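Local coordinates for protein phospholyase (Arthrobacter aurescens, PDB 5G4I) that catalyses the pyridoxal-phosphate-dependent breakdown of phosphoethanolamine to acetaldehyde, ammonia and phosphate, although it is built like a class III transaminase, at residues 388-393 with 432-437. Sequence-based numbering, arbitrary orientation. Where two conformers were deposited one is given.
Sequences KILIED and ELSLAS
D393 meets S434 through a single side-chain hydrogen bond between helices 384-396 and 421-436; the axes of the two short segments come within 10.0 Å at closest approach, with their N-to-C directions 133° apart, nearer antiparallel than parallel. The aspartate can be traced outward. Its CB lies 3.5 Å from S434 OG; CG, anti to the backbone N (chi1 -174°), lies 3.4 Å from S434 OG; at the tip, OD2 accepts a hydrogen bond from S434 OG at 2.7 Å through its anti lone pair, the one away from OD1. A water gives OD2 a weak bond of 3.0 Å. One turn before D393, CD2 of L390 lies against the serine hydroxyl, OG at 3.4 Å, while the apolar contact is that of L390 CD1 with CD2 of L435 at 3.8 Å. L435 also reaches I352 of helix 334-355, and K388 and I391 rest on R403 of strand 399-404, which places the contact in the helical layer beside the sheet containing that strand, far from the cofactor. Since R397 NE forms a salt bridge with the same OD2, this oxygen serves serine, water and arginine together, an environment that probably favours the ionised carboxylate.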
loop_
_atom_site.group_PDB
_atom_site.type_symbol
_atom_site.label_atom_id
_atom_site.label_comp_id
_atom_site.label_asym_id
_atom_site.label_seq_id
_atom_site.Cartn_x
_atom_site.Cartn_y
_atom_site.Cartn_z
ATOM N N LYS A 388 -24.072 -13.662 17.645
ATOM C CA LYS A 388 -23.468 -14.684 16.817
ATOM C C LYS A 388 -24.506 -15.637 16.208
ATOM O O LYS A 388 -24.449 -16.067 15.056
ATOM C CB LYS A 388 -22.378 -15.447 17.631
ATOM C CG LYS A 388 -21.771 -16.573 16.901
ATOM C CD LYS A 388 -20.915 -16.165 15.778
ATOM C CE LYS A 388 -20.045 -17.365 15.287
ATOM N NZ LYS A 388 -19.565 -17.028 13.952
ATOM N N ILE A 389 -25.465 -16.033 17.073
ATOM C CA ILE A 389 -26.623 -16.883 16.622
ATOM C C ILE A 389 -27.343 -16.237 15.409
ATOM O O ILE A 389 -27.598 -16.903 14.374
ATOM C CB ILE A 389 -27.627 -17.167 17.801
ATOM C CG1 ILE A 389 -26.983 -18.142 18.791
ATOM C CG2 ILE A 389 -28.931 -17.676 17.265
ATOM C CD1 ILE A 389 -27.776 -18.363 20.087
ATOM N N LEU A 390 -27.619 -14.937 15.555
ATOM C CA LEU A 390 -28.294 -14.198 14.457
ATOM C C LEU A 390 -27.455 -14.142 13.144
ATOM O O LEU A 390 -27.991 -14.312 12.034
ATOM C CB LEU A 390 -28.641 -12.815 14.888
ATOM C CG LEU A 390 -29.717 -12.636 16.009
ATOM C CD1 LEU A 390 -29.732 -11.233 16.592
ATOM C CD2 LEU A 390 -31.115 -12.951 15.468
ATOM N N ILE A 391 -26.164 -13.883 13.307
ATOM C CA ILE A 391 -25.294 -13.855 12.094
ATOM C C ILE A 391 -25.238 -15.207 11.344
ATOM O O ILE A 391 -25.375 -15.266 10.122
ATOM C CB ILE A 391 -23.866 -13.369 12.507
ATOM C CG1 ILE A 391 -23.928 -11.921 12.897
ATOM C CG2 ILE A 391 -22.831 -13.610 11.410
ATOM C CD1 ILE A 391 -22.688 -11.430 13.677
ATOM N N GLU A 392 -25.092 -16.326 12.123
ATOM C CA GLU A 392 -25.089 -17.639 11.482
ATOM C C GLU A 392 -26.474 -18.017 10.907
ATOM O O GLU A 392 -26.554 -18.649 9.821
ATOM C CB GLU A 392 -24.585 -18.673 12.489
ATOM C CG GLU A 392 -23.123 -18.499 12.889
ATOM C CD GLU A 392 -22.081 -18.980 11.856
ATOM O OE1 GLU A 392 -22.481 -19.607 10.878
ATOM O OE2 GLU A 392 -20.834 -18.815 12.180
ATOM N N ASP A 393 -27.552 -17.683 11.657
ATOM C CA ASP A 393 -28.888 -17.955 11.170
ATOM C C ASP A 393 -29.238 -17.198 9.841
ATOM O O ASP A 393 -29.785 -17.708 8.876
ATOM C CB ASP A 393 -29.957 -17.673 12.256
ATOM C CG ASP A 393 -31.349 -18.098 11.812
ATOM O OD1 ASP A 393 -31.538 -19.289 11.555
ATOM O OD2 ASP A 393 -32.196 -17.282 11.694
ATOM N N GLU A 432 -36.259 -10.032 10.911
ATOM C CA GLU A 432 -37.419 -10.220 11.834
ATOM C C GLU A 432 -37.732 -11.673 12.155
ATOM O O GLU A 432 -37.946 -11.962 13.343
ATOM C CB GLU A 432 -38.679 -9.576 11.271
ATOM C CG GLU A 432 -38.547 -8.077 11.278
ATOM C CD GLU A 432 -40.015 -7.374 11.419
ATOM O OE1 GLU A 432 -40.542 -7.380 12.555
ATOM O OE2 GLU A 432 -40.433 -6.896 10.444
ATOM N N LEU A 433 -37.707 -12.535 11.172
ATOM C CA LEU A 433 -37.926 -13.951 11.403
ATOM C C LEU A 433 -36.813 -14.583 12.246
ATOM O O LEU A 433 -37.049 -15.414 13.170
ATOM C CB LEU A 433 -38.142 -14.671 10.098
ATOM C CG LEU A 433 -39.417 -14.257 9.297
ATOM C CD1 LEU A 433 -39.337 -14.799 7.926
ATOM C CD2 LEU A 433 -40.734 -14.611 10.010
ATOM N N SER A 434 -35.577 -14.184 11.995
ATOM C CA SER A 434 -34.458 -14.622 12.827
ATOM C C SER A 434 -34.584 -14.190 14.307
ATOM O O SER A 434 -34.363 -15.008 15.257
ATOM C CB SER A 434 -33.132 -14.168 12.107
ATOM O OG SER A 434 -32.014 -14.854 12.760
ATOM N N LEU A 435 -34.876 -12.939 14.592
ATOM C CA LEU A 435 -35.119 -12.384 15.917
ATOM C C LEU A 435 -36.236 -13.199 16.625
ATOM O O LEU A 435 -36.130 -13.542 17.842
ATOM C CB LEU A 435 -35.439 -10.908 15.896
ATOM C CG LEU A 435 -34.232 -9.997 15.655
ATOM C CD1 LEU A 435 -34.745 -8.617 15.286
ATOM C CD2 LEU A 435 -33.302 -9.873 16.839
ATOM N N ALA A 436 -37.276 -13.500 15.866
ATOM C CA ALA A 436 -38.410 -14.173 16.484
ATOM C C ALA A 436 -38.025 -15.584 16.916
ATOM O O ALA A 436 -38.674 -16.115 17.817
ATOM C CB ALA A 436 -39.595 -14.176 15.546
ATOM N N SER A 437 -37.014 -16.197 16.312
ATOM C CA SER A 437 -36.529 -17.520 16.657
ATOM C C SER A 437 -35.630 -17.575 17.917
ATOM O O SER A 437 -35.275 -18.694 18.389
ATOM C CB SER A 437 -35.707 -18.059 15.500
ATOM O OG SER A 437 -36.528 -18.592 14.511
HETATM O O HOH W 1 -34.375 -19.032 12.676
#